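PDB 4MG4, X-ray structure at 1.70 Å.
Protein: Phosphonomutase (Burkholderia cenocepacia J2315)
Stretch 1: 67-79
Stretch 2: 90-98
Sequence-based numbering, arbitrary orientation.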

ATOM      1  N   GLU A  67       4.228  13.285 -11.646  1.00 35.41           N
ATOM      2  CA  GLU A  67       2.839  13.716 -11.751  1.00 35.79           C
ATOM      3  C   GLU A  67       2.131  12.947 -12.876  1.00 34.38           C
ATOM      4  O   GLU A  67       1.333  13.504 -13.638  1.00 36.49           O
ATOM      5  CB  GLU A  67       2.735  15.256 -11.933  1.00 35.68           C
ATOM      6  CG  GLU A  67       3.465  16.111 -10.880  1.00 33.89           C
ATOM      7  CD  GLU A  67       3.329  17.630 -11.105  1.00 36.85           C
ATOM      8  OE1 GLU A  67       2.739  18.084 -12.089  1.00 38.47           O
ATOM      9  OE2 GLU A  67       3.833  18.420 -10.317  1.00 35.24           O
ATOM     10  N   GLN A  68       2.409  11.648 -12.963  1.00 34.22           N
ATOM     11  CA  GLN A  68       1.644  10.818 -13.847  1.00 31.53           C
ATOM     12  C   GLN A  68       0.400  10.326 -13.125  1.00 25.97           C
ATOM     13  O   GLN A  68      -0.603  10.160 -13.753  1.00 26.46           O
ATOM     14  CB  GLN A  68       2.512   9.778 -14.580  1.00 35.20           C
ATOM     15  CG  GLN A  68       2.736   8.411 -13.995  1.00 40.77           C
ATOM     16  CD  GLN A  68       3.133   7.434 -15.105  1.00 47.12           C
ATOM     17  OE1 GLN A  68       4.018   7.744 -15.920  1.00 55.41           O
ATOM     18  NE2 GLN A  68       2.470   6.259 -15.160  1.00 48.25           N
ATOM     19  N   MET A  69       0.405  10.230 -11.795  1.00 24.55           N
ATOM     20  CA  MET A  69      -0.845   9.926 -11.064  1.00 24.04           C
ATOM     21  C   MET A  69      -1.739  11.159 -11.119  1.00 23.59           C
ATOM     22  O   MET A  69      -1.263  12.244 -10.888  1.00 24.33           O
ATOM     23  CB  MET A  69      -0.528   9.568  -9.593  1.00 24.24           C
ATOM     24  CG  MET A  69      -1.709   9.091  -8.779  1.00 27.80           C
ATOM     25  SD  MET A  69      -1.140   8.385  -7.200  1.00 30.05           S
ATOM     26  CE  MET A  69      -2.706   8.121  -6.421  1.00 31.47           C
ATOM     27  N   PRO A  70      -3.026  11.010 -11.473  1.00 23.53           N
ATOM     28  CA  PRO A  70      -3.880  12.194 -11.484  1.00 22.70           C
ATOM     29  C   PRO A  70      -3.976  12.849 -10.104  1.00 20.05           C
ATOM     30  O   PRO A  70      -3.983  12.151  -9.082  1.00 20.75           O
ATOM     31  CB  PRO A  70      -5.253  11.644 -11.887  1.00 24.53           C
ATOM     32  CG  PRO A  70      -4.946  10.431 -12.648  1.00 26.03           C
ATOM     33  CD  PRO A  70      -3.723   9.826 -11.997  1.00 24.52           C
ATOM     34  N   ARG A  71      -4.043  14.171 -10.110  1.00 19.47           N
ATOM     35  CA  ARG A  71      -4.113  14.926  -8.861  1.00 17.24           C
ATOM     36  C   ARG A  71      -5.254  14.433  -7.970  1.00 16.26           C
ATOM     37  O   ARG A  71      -5.093  14.315  -6.776  1.00 15.76           O
ATOM     38  CB  ARG A  71      -4.309  16.388  -9.142  1.00 18.97           C
ATOM     39  CG  ARG A  71      -4.195  17.242  -7.910  1.00 18.59           C
ATOM     40  CD  ARG A  71      -4.317  18.739  -8.173  1.00 19.90           C
ATOM     41  NE  ARG A  71      -5.674  19.105  -8.533  1.00 23.18           N
ATOM     42  CZ  ARG A  71      -6.031  20.271  -9.023  1.00 23.85           C
ATOM     43  NH1 ARG A  71      -7.326  20.486  -9.307  1.00 30.09           N
ATOM     44  NH2 ARG A  71      -5.161  21.240  -9.222  1.00 21.87           N
ATOM     45  N   ALA A  72      -6.419  14.178  -8.557  1.00 17.61           N
ATOM     46  CA  ALA A  72      -7.595  13.780  -7.757  1.00 18.36           C
ATOM     47  C   ALA A  72      -7.383  12.464  -7.009  1.00 18.44           C
ATOM     48  O   ALA A  72      -7.791  12.297  -5.878  1.00 18.20           O
ATOM     49  CB  ALA A  72      -8.820  13.711  -8.664  1.00 19.19           C
ATOM     50  N   LEU A  73      -6.706  11.537  -7.661  1.00 19.74           N
ATOM     51  CA  LEU A  73      -6.334  10.274  -7.049  1.00 21.92           C
ATOM     52  C   LEU A  73      -5.327  10.520  -5.918  1.00 19.90           C
ATOM     53  O   LEU A  73      -5.523   9.934  -4.841  1.00 19.70           O
ATOM     54  CB  LEU A  73      -5.827   9.265  -8.097  1.00 24.60           C
ATOM     55  CG  LEU A  73      -5.762   7.782  -7.736  1.00 30.96           C
ATOM     56  CD1 LEU A  73      -6.960   7.279  -6.942  1.00 33.82           C
ATOM     57  CD2 LEU A  73      -5.653   7.028  -9.062  1.00 32.87           C
ATOM     58  N   MET A  74      -4.315  11.390  -6.097  1.00 19.75           N
ATOM     59  CA  MET A  74      -3.404  11.769  -4.988  1.00 19.97           C
ATOM     60  C   MET A  74      -4.188  12.366  -3.838  1.00 18.72           C
ATOM     61  O   MET A  74      -3.915  12.025  -2.685  1.00 17.96           O
ATOM     62  CB  MET A  74      -2.268  12.744  -5.365  1.00 21.51           C
ATOM     63  CG  MET A  74      -1.442  13.245  -4.097  1.00 21.13           C
ATOM     64  SD  MET A  74      -0.293  11.826  -3.800  1.00 30.98           S
ATOM     65  CE  MET A  74       0.781  11.828  -5.217  1.00 33.67           C
ATOM     66  N   MET A  75      -5.184  13.221  -4.145  1.00 16.92           N
ATOM     67  CA  MET A  75      -5.928  13.853  -3.076  1.00 16.54           C
ATOM     68  C   MET A  75      -6.768  12.844  -2.324  1.00 15.68           C
ATOM     69  O   MET A  75      -6.949  12.968  -1.118  1.00 16.40           O
ATOM     70  CB  MET A  75      -6.780  15.014  -3.614  1.00 17.19           C
ATOM     71  CG  MET A  75      -5.976  16.140  -4.261  1.00 17.89           C
ATOM     72  SD  MET A  75      -5.104  17.083  -2.966  1.00 18.89           S
ATOM     73  CE  MET A  75      -4.068  18.087  -4.012  1.00 20.09           C
ATOM     74  N   GLU A  76      -7.273  11.830  -3.022  1.00 17.02           N
ATOM     75  CA  GLU A  76      -8.070  10.804  -2.368  1.00 17.85           C
ATOM     76  C   GLU A  76      -7.192  10.024  -1.407  1.00 17.07           C
ATOM     77  O   GLU A  76      -7.570   9.768  -0.253  1.00 16.88           O
ATOM     78  CB  GLU A  76      -8.685   9.873  -3.427  1.00 21.12           C
ATOM     79  CG  GLU A  76      -9.486   8.739  -2.821  1.00 24.95           C
ATOM     80  CD  GLU A  76      -9.894   7.689  -3.859  1.00 31.87           C
ATOM     81  OE1 GLU A  76     -10.083   8.031  -5.072  1.00 35.62           O
ATOM     82  OE2 GLU A  76     -10.024   6.502  -3.446  1.00 39.83           O
ATOM     83  N   VAL A  77      -5.985   9.682  -1.865  1.00 15.85           N
ATOM     84  CA  VAL A  77      -5.009   8.990  -1.028  1.00 16.71           C
ATOM     85  C   VAL A  77      -4.680   9.822   0.204  1.00 14.99           C
ATOM     86  O   VAL A  77      -4.685   9.329   1.336  1.00 15.71           O
ATOM     87  CB  VAL A  77      -3.737   8.670  -1.832  1.00 17.04           C
ATOM     88  CG1 VAL A  77      -2.651   8.157  -0.884  1.00 17.77           C
ATOM     89  CG2 VAL A  77      -4.050   7.628  -2.899  1.00 19.20           C
ATOM     90  N   LEU A  78      -4.379  11.101  -0.027  1.00 15.34           N
ATOM     91  CA  LEU A  78      -4.147  12.051   1.053  1.00 13.72           C
ATOM     92  C   LEU A  78      -5.249  12.093   2.084  1.00 13.32           C
ATOM     93  O   LEU A  78      -4.983  12.054   3.254  1.00 13.19           O
ATOM     94  CB  LEU A  78      -3.904  13.454   0.488  1.00 14.06           C
ATOM     95  CG  LEU A  78      -3.682  14.573   1.491  1.00 13.40           C
ATOM     96  CD1 LEU A  78      -2.462  14.252   2.347  1.00 14.42           C
ATOM     97  CD2 LEU A  78      -3.496  15.913   0.785  1.00 13.51           C
ATOM     98  N   GLU A  79      -6.499  12.180   1.662  1.00 13.66           N
ATOM     99  CA  GLU A  79      -7.619  12.209   2.621  1.00 13.60           C
ATOM    100  C   GLU A  79      -7.636  10.959   3.471  1.00 14.03           C
ATOM    101  O   GLU A  79      -7.903  11.056   4.659  1.00 15.64           O
ATOM    102  CB  GLU A  79      -8.979  12.403   1.904  1.00 14.43           C
ATOM    103  CG  GLU A  79      -9.120  13.731   1.217  1.00 14.80           C
ATOM    104  CD  GLU A  79     -10.474  13.934   0.525  1.00 16.37           C
ATOM    105  OE1 GLU A  79     -11.326  13.000   0.464  1.00 19.65           O
ATOM    106  OE2 GLU A  79     -10.620  15.004  -0.058  1.00 16.35           O
ATOM    107  N   THR A  90       1.904  16.311   6.105  1.00  9.93           N
ATOM    108  CA  THR A  90       2.381  17.138   4.994  1.00 10.12           C
ATOM    109  C   THR A  90       2.379  16.315   3.731  1.00 10.31           C
ATOM    110  O   THR A  90       2.647  15.075   3.790  1.00 11.16           O
ATOM    111  CB  THR A  90       3.761  17.732   5.306  1.00 10.74           C
ATOM    112  OG1 THR A  90       4.133  18.669   4.277  1.00 10.85           O
ATOM    113  CG2 THR A  90       4.808  16.676   5.558  1.00 10.77           C
ATOM    114  N   VAL A  91       2.113  16.972   2.595  1.00 10.26           N
ATOM    115  CA  VAL A  91       1.953  16.257   1.336  1.00 10.82           C
ATOM    116  C   VAL A  91       2.976  16.687   0.302  1.00 11.08           C
ATOM    117  O   VAL A  91       3.158  17.874   0.037  1.00 10.90           O
ATOM    118  CB  VAL A  91       0.509  16.390   0.800  1.00 11.06           C
ATOM    119  CG1 VAL A  91       0.123  17.828   0.511  1.00 11.12           C
ATOM    120  CG2 VAL A  91       0.356  15.625  -0.501  1.00 11.58           C
ATOM    121  N   ASP A  92       3.571  15.708  -0.371  1.00 11.71           N
ATOM    122  CA  ASP A  92       4.442  15.968  -1.503  1.00 11.97           C
ATOM    123  C   ASP A  92       3.609  16.273  -2.723  1.00 12.80           C
ATOM    124  O   ASP A  92       2.925  15.387  -3.261  1.00 13.31           O
ATOM    125  CB  ASP A  92       5.362  14.777  -1.741  1.00 13.57           C
ATOM    126  CG  ASP A  92       6.347  14.971  -2.883  1.00 14.79           C
ATOM    127  OD1 ASP A  92       6.410  16.035  -3.510  1.00 14.94           O
ATOM    128  OD2 ASP A  92       7.120  13.969  -3.092  1.00 17.81           O
ATOM    129  N   LEU A  93       3.618  17.520  -3.147  1.00 11.30           N
ATOM    130  CA  LEU A  93       2.875  17.937  -4.372  1.00 12.20           C
ATOM    131  C   LEU A  93       3.738  18.033  -5.624  1.00 12.20           C
ATOM    132  O   LEU A  93       3.307  18.611  -6.634  1.00 12.46           O
ATOM    133  CB  LEU A  93       2.192  19.260  -4.120  1.00 11.97           C
ATOM    134  CG  LEU A  93       1.172  19.181  -2.979  1.00 12.65           C
ATOM    135  CD1 LEU A  93       0.601  20.543  -2.707  1.00 13.51           C
ATOM    136  CD2 LEU A  93       0.044  18.181  -3.254  1.00 13.19           C
ATOM    137  N   GLU A  94       4.962  17.520  -5.556  1.00 13.38           N
ATOM    138  CA  GLU A  94       5.885  17.539  -6.686  1.00 14.82           C
ATOM    139  C   GLU A  94       6.023  18.980  -7.179  1.00 14.24           C
ATOM    140  O   GLU A  94       6.261  19.849  -6.347  1.00 14.33           O
ATOM    141  CB  GLU A  94       5.439  16.546  -7.765  1.00 18.21           C
ATOM    142  CG  GLU A  94       5.548  15.124  -7.217  1.00 20.99           C
ATOM    143  CD  GLU A  94       5.257  14.081  -8.283  1.00 24.96           C
ATOM    144  OE1 GLU A  94       6.166  13.892  -9.112  1.00 29.20           O
ATOM    145  OE2 GLU A  94       4.131  13.509  -8.301  1.00 27.19           O
ATOM    146  N   SER A  95       5.868  19.257  -8.490  1.00 14.50           N
ATOM    147  CA  SER A  95       5.989  20.634  -9.002  1.00 15.40           C
ATOM    148  C   SER A  95       4.709  21.453  -8.831  1.00 14.33           C
ATOM    149  O   SER A  95       4.696  22.630  -9.173  1.00 14.69           O
ATOM    150  CB  SER A  95       6.430  20.609 -10.498  1.00 17.56           C
ATOM    151  OG  SER A  95       5.378  20.154 -11.277  1.00 21.40           O
ATOM    152  N   GLY A  96       3.630  20.850  -8.282  1.00 13.20           N
ATOM    153  CA  GLY A  96       2.433  21.549  -7.950  1.00 13.99           C
ATOM    154  C   GLY A  96       1.230  21.261  -8.831  1.00 14.38           C
ATOM    155  O   GLY A  96       0.237  21.913  -8.660  1.00 15.00           O
ATOM    156  N   TYR A  97       1.326  20.279  -9.730  1.00 14.98           N
ATOM    157  CA  TYR A  97       0.195  19.857 -10.577  1.00 16.98           C
ATOM    158  C   TYR A  97      -0.487  21.058 -11.204  1.00 17.74           C
ATOM    159  O   TYR A  97      -1.704  21.285 -11.032  1.00 20.70           O
ATOM    160  CB  TYR A  97      -0.844  19.066  -9.765  1.00 17.54           C
ATOM    161  CG  TYR A  97      -0.451  17.714  -9.320  1.00 18.72           C
ATOM    162  CD1 TYR A  97       0.285  17.550  -8.143  1.00 20.09           C
ATOM    163  CD2 TYR A  97      -0.828  16.565 -10.051  1.00 21.41           C
ATOM    164  CE1 TYR A  97       0.627  16.321  -7.689  1.00 21.84           C
ATOM    165  CE2 TYR A  97      -0.463  15.296  -9.590  1.00 22.06           C
ATOM    166  CZ  TYR A  97       0.270  15.212  -8.409  1.00 23.39           C
ATOM    167  OH  TYR A  97       0.673  14.025  -7.836  1.00 28.24           O
ATOM    168  N   GLY A  98       0.264  21.893 -11.897  1.00 18.19           N
ATOM    169  CA  GLY A  98      -0.324  23.078 -12.493  1.00 19.03           C
ATOM    170  C   GLY A  98       0.585  23.730 -13.518  1.00 18.83           C
ATOM    171  O   GLY A  98       1.777  23.845 -13.325  1.00 17.31           O
TER
HETATM  172  O   HOH W   1      -4.653  23.154 -10.965  1.00 35.88           O

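A carboxylate placed where a chain reverses direction can hold a turn from the outside, and Glu-67 of this phosphonomutase offers a compact example. Its side chain extends from the segment ahead of the helix that starts at Arg-71 and delivers OE2 to the turn formed by Leu-93 to Gly-96. The shortest contact is a hydrogen bond from Ser-95 OG to Glu-67 OE2, 2.5 Å long. The same oxygen accepts a nearly straight hydrogen bond from Tyr-97 N at 3.2 Å, with an N-H...O angle of 166°, and a weak one from Ser-95 N, which is close at 2.9 Å but bent to 123°. One carboxylate oxygen thus collects donors from Ser-95, the third residue of the turn, and from Tyr-97, just beyond it.

The exchange is reciprocal. Glu-67 N donates to Glu-94 OE1 at 3.2 Å, with a weak second bond to Glu-94 OE2 at 3.4 Å, so each stretch contributes a carboxylate that engages the backbone of the other.

The turn itself is type II', closed by the hydrogen bond from Gly-96 N to Leu-93 O at 2.8 Å. Before it, Asp-92 OD1 accepts from Glu-94 N at 2.9 Å. Gly-96 adopts phi/psi of 109/8, at which a CB would be jammed against the preceding carbonyl oxygen; the backbone conformation alone calls for glycine.

Beyond the polar cluster lies Tyr-97, whose ring is sandwiched by aliphatic portions of two charged side chains. Glu-67 CG sits over one face, 4.1 Å from the centroid of the Tyr-97 ring and only 8° off its normal; over the opposite face, Arg-71 CG lies 4.3 Å from that centroid. Both are CH-pi contacts, so these side chains offer methylenes to the ring while their polar ends reach farther. At the ring edge, Met-69 O approaches Tyr-97 CE2 to 3.4 Å, setting a partially negative oxygen near the electropositive rim. A water links Arg-71 NH2 (2.6 Å from the water O) to Tyr-97 O (3.5 Å from the same water O) through two weak hydrogen bonds.

Farther along the helix, the contact becomes largely apolar. Met-74 CE comes within 3.4 Å of Tyr-97 OH, Met-75 CE meets Leu-93 CD2 at 4.2 Å, and Leu-78 CD1 packs on Val-91 CB at 4.0 Å. The backbones stay well apart, with CA atoms separated by 6.8 Å between Arg-71 and Tyr-97 and by 7.4 Å between Leu-78 and Val-91. In all, 609 Å² is buried.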